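Long-range contacts in ferulic acid esterase, AmCE1/Fae1A (Anaeromyces mucronatus, PDB 5CXX), which probably hydrolyses feruloyl esters, releasing ferulic acid, as a carbohydrate esterase family 1 enzyme with an alpha/beta-hydrolase fold: residues Lys55-Tyr60 / Ser142-Arg147; Gly89-Met94 / Asn264-Thr269; Gly174-Phe179 / Ile209-Ser214. All coordinates share one frame; numbering follows the deposited sequence. Where two conformers were deposited one is given.

Contact 1: Lys55-Tyr60 / Ser142-Arg147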
# COMPACT_ATOMS: atom_id res chain seq x y z
N LYS A 55 -16.19 -7.44 13.80
CA LYS A 55 -15.69 -6.33 12.98
C LYS A 55 -14.18 -6.54 12.75
O LYS A 55 -13.46 -7.05 13.66
CB LYS A 55 -15.91 -4.99 13.68
CG LYS A 55 -17.37 -4.59 13.86
CD LYS A 55 -17.49 -3.34 14.71
CE LYS A 55 -18.96 -3.06 15.05
NZ LYS A 55 -19.74 -2.97 13.78
N TYR A 56 -13.72 -6.12 11.57
CA TYR A 56 -12.36 -6.40 11.17
C TYR A 56 -11.64 -5.11 10.73
O TYR A 56 -12.22 -4.23 10.10
CB TYR A 56 -12.32 -7.39 9.97
CG TYR A 56 -13.02 -8.68 10.27
CD1 TYR A 56 -14.40 -8.79 10.14
CD2 TYR A 56 -12.29 -9.78 10.71
CE1 TYR A 56 -15.05 -10.01 10.44
CE2 TYR A 56 -12.94 -11.01 11.01
CZ TYR A 56 -14.32 -11.11 10.86
OH TYR A 56 -14.98 -12.31 11.13
N PRO A 57 -10.34 -5.05 10.99
CA PRO A 57 -9.54 -3.93 10.48
C PRO A 57 -9.31 -4.13 8.99
O PRO A 57 -9.54 -5.23 8.45
CB PRO A 57 -8.22 -4.04 11.28
CG PRO A 57 -8.08 -5.54 11.44
CD PRO A 57 -9.55 -6.05 11.72
N VAL A 58 -8.91 -3.07 8.31
CA VAL A 58 -8.82 -3.08 6.83
C VAL A 58 -7.43 -2.64 6.36
O VAL A 58 -6.92 -1.62 6.86
CB VAL A 58 -9.86 -2.12 6.21
CG1 VAL A 58 -9.86 -2.22 4.67
CG2 VAL A 58 -11.30 -2.40 6.73
N VAL A 59 -6.84 -3.41 5.43
CA VAL A 59 -5.66 -2.94 4.71
C VAL A 59 -6.03 -2.62 3.26
O VAL A 59 -6.64 -3.44 2.59
CB VAL A 59 -4.47 -3.94 4.78
CG1 VAL A 59 -4.82 -5.30 4.32
CG2 VAL A 59 -3.26 -3.42 3.97
N TYR A 60 -5.71 -1.39 2.84
CA TYR A 60 -5.84 -1.03 1.42
C TYR A 60 -4.49 -1.18 0.76
O TYR A 60 -3.52 -0.59 1.26
CB TYR A 60 -6.32 0.44 1.32
CG TYR A 60 -7.66 0.66 1.95
CD1 TYR A 60 -8.81 0.40 1.22
CD2 TYR A 60 -7.77 1.07 3.29
CE1 TYR A 60 -10.06 0.57 1.80
CE2 TYR A 60 -9.02 1.23 3.88
CZ TYR A 60 -10.17 0.95 3.11
OH TYR A 60 -11.43 1.11 3.72
N SER A 142 -18.49 -5.28 7.64
CA SER A 142 -18.40 -5.13 9.10
C SER A 142 -16.95 -4.81 9.46
O SER A 142 -16.14 -5.69 9.76
CB SER A 142 -18.89 -6.39 9.80
OG SER A 142 -18.93 -6.16 11.19
N ILE A 143 -16.62 -3.53 9.39
CA ILE A 143 -15.24 -3.10 9.62
C ILE A 143 -15.08 -2.39 10.96
O ILE A 143 -16.03 -1.89 11.56
CB ILE A 143 -14.77 -2.12 8.50
CG1 ILE A 143 -15.43 -0.75 8.65
CG2 ILE A 143 -15.09 -2.73 7.09
CD1 ILE A 143 -14.77 0.31 7.63
N LEU A 144 -13.84 -2.40 11.44
CA LEU A 144 -13.40 -1.53 12.52
C LEU A 144 -12.96 -0.22 11.89
O LEU A 144 -12.27 -0.22 10.87
CB LEU A 144 -12.25 -2.15 13.28
CG LEU A 144 -12.65 -3.34 14.14
CD1 LEU A 144 -11.40 -4.00 14.70
CD2 LEU A 144 -13.61 -2.88 15.28
N THR A 145 -13.38 0.89 12.47
CA THR A 145 -12.95 2.19 11.94
C THR A 145 -11.89 2.79 12.87
O THR A 145 -11.65 2.29 13.97
CB THR A 145 -14.09 3.19 11.84
OG1 THR A 145 -14.72 3.26 13.13
CG2 THR A 145 -15.13 2.69 10.81
N GLY A 146 -11.30 3.88 12.40
CA GLY A 146 -10.31 4.59 13.21
C GLY A 146 -8.91 4.25 12.69
O GLY A 146 -8.67 3.19 12.10
N ARG A 147 -7.93 5.11 13.00
CA ARG A 147 -6.61 4.92 12.40
C ARG A 147 -5.92 3.62 12.90
O ARG A 147 -5.14 3.01 12.16
CB ARG A 147 -5.74 6.15 12.67
CG ARG A 147 -5.38 6.35 14.17
CD ARG A 147 -4.81 7.77 14.40
NE ARG A 147 -3.63 7.94 13.53
CZ ARG A 147 -2.40 7.63 13.91
NH1 ARG A 147 -2.15 7.15 15.12
NH2 ARG A 147 -1.40 7.80 13.02
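K55 lays the aliphatic part of its side chain against L144, the two chains crossing obliquely with K55 CB 3.5 Å from L144 CD2. The leucine is turned with CG anti to its own carbonyl carbon (chi1 -71°), which sets that branch point 3.7 Å from the same K55 CB. K55 also directs its alpha hydrogen at S142 O, with CA and O 3.3 Å apart. At Y56 the two backbones form a single bridge. Y56 N donates to S142 O at 3.1 Å, a rather bent bond (145° at the hydrogen). Its carbonyl works in the other direction: L144 N reaches Y56 O at 2.8 Å and almost straight (170°), although the donor stands well above the carbonyl plane. I143 adds its alpha hydrogen to that same oxygen. The Y56 side chain leaves the backbone away from 142-147, yet its ring edge still passes S142 O, which lies near the ring plane; its hydroxyl is bonded to D51 N. P57 and L144 then lie side by side, P57 CD 4.1 Å from L144 CD1. Last comes V58, whose CG2 packs on I143 CG2 at 3.8 Å. Strand 58-62 runs on between strands 95-99 and 150-155; just before it, the isolated beta bridge of Y56 and I143 ties the loop after helix 125-140 to the N-terminal end of this strand in the central alpha/beta-hydrolase sheet.

Contact 2: Gly89-Met94 / Asn264-Thr269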
# COMPACT_ATOMS: atom_id res chain seq x y z
N GLY A 89 -0.13 -17.03 14.77
CA GLY A 89 -0.42 -16.00 15.75
C GLY A 89 0.40 -14.74 15.55
O GLY A 89 0.56 -13.98 16.51
N ARG A 90 0.84 -14.48 14.30
CA ARG A 90 1.69 -13.34 14.00
C ARG A 90 1.02 -12.24 13.18
O ARG A 90 1.69 -11.31 12.75
CB ARG A 90 2.96 -13.78 13.26
CG ARG A 90 3.51 -15.08 13.83
CD ARG A 90 4.94 -15.16 13.99
NE ARG A 90 5.81 -14.46 13.03
CZ ARG A 90 6.50 -15.00 12.02
NH1 ARG A 90 7.32 -14.24 11.31
NH2 ARG A 90 6.40 -16.27 11.72
N ALA A 91 -0.29 -12.38 12.93
CA ALA A 91 -1.04 -11.31 12.30
C ALA A 91 -2.45 -11.38 12.83
O ALA A 91 -2.85 -12.42 13.38
CB ALA A 91 -1.03 -11.46 10.74
N LYS A 92 -3.19 -10.28 12.66
CA LYS A 92 -4.62 -10.26 13.00
C LYS A 92 -5.47 -10.65 11.79
O LYS A 92 -5.04 -10.41 10.62
CB LYS A 92 -5.02 -8.86 13.46
CG LYS A 92 -4.21 -8.34 14.66
CD LYS A 92 -4.51 -9.22 15.86
CE LYS A 92 -3.99 -8.56 17.16
NZ LYS A 92 -4.67 -7.24 17.31
N GLU A 93 -6.67 -11.17 12.05
CA GLU A 93 -7.66 -11.30 10.96
C GLU A 93 -7.99 -9.94 10.36
O GLU A 93 -8.12 -8.97 11.08
CB GLU A 93 -8.97 -11.92 11.46
CG GLU A 93 -8.84 -13.32 11.93
CD GLU A 93 -10.21 -13.95 12.13
OE1 GLU A 93 -11.05 -13.32 12.79
OE2 GLU A 93 -10.43 -15.06 11.63
N MET A 94 -8.09 -9.86 9.04
CA MET A 94 -8.30 -8.56 8.46
C MET A 94 -9.03 -8.69 7.13
O MET A 94 -9.09 -9.76 6.56
CB MET A 94 -6.93 -7.82 8.21
CG MET A 94 -6.03 -8.64 7.28
SD MET A 94 -4.39 -7.87 7.04
CE MET A 94 -3.71 -8.24 8.64
N ASN A 264 6.98 -8.26 6.22
CA ASN A 264 7.29 -7.50 7.43
C ASN A 264 6.16 -6.56 7.86
O ASN A 264 5.87 -6.42 9.07
CB ASN A 264 8.59 -6.71 7.17
CG ASN A 264 9.81 -7.58 7.24
OD1 ASN A 264 10.29 -7.89 8.35
ND2 ASN A 264 10.34 -7.98 6.09
N PHE A 265 5.50 -5.94 6.89
CA PHE A 265 4.44 -5.01 7.24
C PHE A 265 3.29 -5.66 8.00
O PHE A 265 2.79 -5.13 9.00
CB PHE A 265 3.96 -4.34 5.95
CG PHE A 265 2.91 -3.25 6.14
CD1 PHE A 265 3.22 -2.07 6.86
CD2 PHE A 265 1.65 -3.41 5.59
CE1 PHE A 265 2.25 -1.04 6.97
CE2 PHE A 265 0.67 -2.43 5.74
CZ PHE A 265 0.97 -1.25 6.41
N ILE A 266 2.83 -6.81 7.50
CA ILE A 266 1.62 -7.43 8.08
C ILE A 266 1.91 -8.00 9.47
O ILE A 266 1.01 -8.20 10.29
CB ILE A 266 1.07 -8.50 7.10
CG1 ILE A 266 0.54 -7.80 5.84
CG2 ILE A 266 -0.05 -9.37 7.76
CD1 ILE A 266 -0.72 -6.91 6.04
N GLN A 267 3.19 -8.25 9.76
CA GLN A 267 3.55 -8.61 11.12
C GLN A 267 3.37 -7.46 12.12
O GLN A 267 3.37 -7.71 13.34
CB GLN A 267 5.01 -9.06 11.17
CG GLN A 267 5.20 -10.46 10.65
CD GLN A 267 6.64 -10.85 10.67
OE1 GLN A 267 7.21 -11.15 11.74
NE2 GLN A 267 7.29 -10.79 9.52
N THR A 268 3.26 -6.24 11.62
CA THR A 268 3.15 -5.09 12.54
C THR A 268 1.73 -4.52 12.64
O THR A 268 1.43 -3.75 13.55
CB THR A 268 4.06 -3.93 12.12
OG1 THR A 268 3.51 -3.25 10.98
CG2 THR A 268 5.50 -4.39 11.88
N THR A 269 0.88 -4.85 11.68
CA THR A 269 -0.38 -4.11 11.62
C THR A 269 -1.35 -4.52 12.72
O THR A 269 -1.41 -5.69 13.15
CB THR A 269 -1.07 -4.30 10.24
OG1 THR A 269 -1.02 -5.68 9.84
CG2 THR A 269 -0.33 -3.49 9.16
O HOH W 1 3.61 -10.24 14.42
O HOH W 2 5.91 -11.65 14.08
O HOH W 3 -1.65 -7.94 11.52
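R90 and Q267 run side by side, pointing the same way, and R90 NH1 donates to Q267 OE1 at 3.1 Å in a nearly straight bond (167°). Q267 is extended beyond CG (chi2 178°), which carries CD out alongside R90. The oxygen lies in the guanidinium plane, at its edge, while the amide plane stands 85° to it, and NH1 sits above the amide carbonyl plane. One water bridges R90 O and Q267 O; another accepts from R90 NE and donates to Q267 OE1 at 2.7 Å. An alanine in place of Q267 would probably leave both R90 NH1 and this second water without their acceptor and the guanidinium freer to turn, though E88 and Y263 OH could still hold it. A third water accepts from K92 N and T269 OG1 and donates to I266 O and T269 O. The chain here has just left helix 77-87, which ends in a Schellman motif with G89 as C-prime residue, and meets the tail of the C-terminal helix 255-266 of the alpha/beta-hydrolase fold. Apolar contacts centre on I266: its CG2 lies 3.8 Å from A91 CB, and its CD1 3.9 Å from M94 SD.

Contact 3: Gly174-Phe179 / Ile209-Ser214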
# COMPACT_ATOMS: atom_id res chain seq x y z
N GLY A 174 -3.33 4.51 10.22
CA GLY A 174 -2.45 4.16 11.36
C GLY A 174 -1.14 3.51 10.87
O GLY A 174 -0.11 3.65 11.52
N TYR A 175 -1.16 2.76 9.75
CA TYR A 175 -0.04 1.91 9.34
C TYR A 175 0.22 2.18 7.87
O TYR A 175 -0.73 2.05 7.07
CB TYR A 175 -0.36 0.39 9.54
CG TYR A 175 -0.75 0.07 10.95
CD1 TYR A 175 -2.07 0.29 11.40
CD2 TYR A 175 0.21 -0.40 11.86
CE1 TYR A 175 -2.40 0.03 12.71
CE2 TYR A 175 -0.14 -0.67 13.16
CZ TYR A 175 -1.43 -0.46 13.57
OH TYR A 175 -1.60 -0.80 14.93
N VAL A 176 1.45 2.52 7.50
CA VAL A 176 1.82 2.86 6.14
C VAL A 176 2.93 1.95 5.66
O VAL A 176 3.96 1.85 6.33
CB VAL A 176 2.30 4.34 6.01
CG1 VAL A 176 2.54 4.74 4.54
CG2 VAL A 176 1.34 5.25 6.79
N GLY A 177 2.76 1.33 4.48
CA GLY A 177 3.76 0.42 3.95
C GLY A 177 4.08 0.81 2.53
O GLY A 177 3.21 0.92 1.66
N ALA A 178 5.36 0.96 2.23
CA ALA A 178 5.75 1.44 0.92
C ALA A 178 6.79 0.50 0.35
O ALA A 178 7.96 0.52 0.81
CB ALA A 178 6.33 2.89 1.01
N PHE A 179 6.42 -0.31 -0.65
CA PHE A 179 7.37 -1.29 -1.21
C PHE A 179 7.87 -0.74 -2.53
O PHE A 179 7.10 -0.63 -3.49
CB PHE A 179 6.67 -2.67 -1.38
CG PHE A 179 5.78 -3.05 -0.19
CD1 PHE A 179 6.15 -2.72 1.12
CD2 PHE A 179 4.53 -3.67 -0.42
CE1 PHE A 179 5.32 -2.98 2.18
CE2 PHE A 179 3.69 -3.97 0.66
CZ PHE A 179 4.07 -3.62 1.98
N ILE A 209 0.35 13.87 13.76
CA ILE A 209 0.20 12.58 14.50
C ILE A 209 0.97 11.48 13.78
O ILE A 209 0.77 11.28 12.57
CB ILE A 209 -1.30 12.16 14.77
CG1 ILE A 209 -1.37 10.80 15.53
CG2 ILE A 209 -2.16 12.14 13.50
CD1 ILE A 209 -2.84 10.55 16.19
N GLN A 210 1.92 10.83 14.47
CA GLN A 210 2.85 9.90 13.79
C GLN A 210 2.14 8.63 13.36
O GLN A 210 1.33 8.10 14.13
CB GLN A 210 4.00 9.50 14.73
CG GLN A 210 5.04 10.62 14.86
CD GLN A 210 5.69 10.95 13.52
OE1 GLN A 210 6.53 10.19 13.02
NE2 GLN A 210 5.28 12.06 12.92
N PRO A 211 2.48 8.10 12.16
CA PRO A 211 2.04 6.72 11.91
C PRO A 211 2.38 5.79 13.05
O PRO A 211 3.46 5.90 13.71
CB PRO A 211 2.87 6.33 10.67
CG PRO A 211 3.11 7.59 9.95
CD PRO A 211 3.41 8.55 11.12
N ILE A 212 1.50 4.83 13.34
CA ILE A 212 1.81 3.81 14.32
C ILE A 212 3.00 2.96 13.81
O ILE A 212 3.91 2.61 14.56
CB ILE A 212 0.58 2.91 14.62
CG1 ILE A 212 -0.58 3.82 15.09
CG2 ILE A 212 0.90 1.79 15.63
CD1 ILE A 212 -1.97 3.10 15.18
N VAL A 213 2.95 2.62 12.52
CA VAL A 213 4.07 1.96 11.83
C VAL A 213 4.21 2.63 10.46
O VAL A 213 3.18 2.88 9.75
CB VAL A 213 3.82 0.45 11.64
CG1 VAL A 213 4.95 -0.17 10.81
CG2 VAL A 213 3.68 -0.27 12.95
N SER A 214 5.44 2.97 10.05
CA SER A 214 5.75 3.45 8.69
C SER A 214 6.87 2.57 8.23
O SER A 214 7.86 2.44 8.95
CB SER A 214 6.17 4.93 8.74
OG SER A 214 6.65 5.28 7.46
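Neighbouring parallel strands of the central alpha/beta-hydrolase sheet, 175-179 and 213-219, begin their pairing here, where G174 O receives the incoming backbone of I212 and V213. I212 N donates to G174 O at 2.7 Å; the donor lies in the carbonyl plane, but the bond is bent (131° at the hydrogen). V213 N reaches the same G174 O only weakly, at 3.4 Å, so one carbonyl gathers two successive amides at the start of strand 213-219. One step on, V176 N donates to V213 O at 2.9 Å and 165°, a regular parallel-sheet bond. CA-H...O contacts accompany these bonds, Y175 CA to V213 O and S214 CA to V176 O.

On the face that carries Y175 and V213, the tyrosine ring does most of the packing. I212 CB stands over one face of the ring, offset toward its rim, 4.2 Å from the centroid of Y175 in a CH-pi contact. The neighbouring branch, I212 CG2, comes 3.6 Å from Y175 CE2. V213 approaches differently: with CG1 anti to the backbone N (chi1 175°), the other branch, CG2, stands anti to the carbonyl carbon and meets the ring edge, 3.6 Å from Y175 CD2. F270 meets the ring edge-to-face, and F265 of helix 255-266 covers this side as well. G174 has little room for a side chain, since a beta carbon there would fall about 3.1 Å from I212 CD1.

The other face, carrying V176 and S214, turns to helix 157-168, where S214 OG is hydrogen-bonded to Y167 OH. With helices on both faces, these paired strands have the three-layer alpha/beta/alpha build of the alpha/beta-hydrolase fold.

How the contacts relate
All three contacts gather where parallel strands of the central sheet begin. Contacts 1 and 2, centres about 13 Å apart, meet through V59 CG1 and M94 SD at 3.8 Å. Contact 2 presses on contact 3 from the helix side, F265 CE1 lying 3.3 Å from V176 C. Contacts 1 and 3 are joined by a probable hydrogen bond, R147 NH2 to Q210 O at 3.0 Å. The ferulic acid in the model is bound at the far, C-terminal side of the strands, away from all three contacts; strands 150-155 and 213-219 lead there to S156 and D222, probable members of a Ser-His-Asp triad with H253.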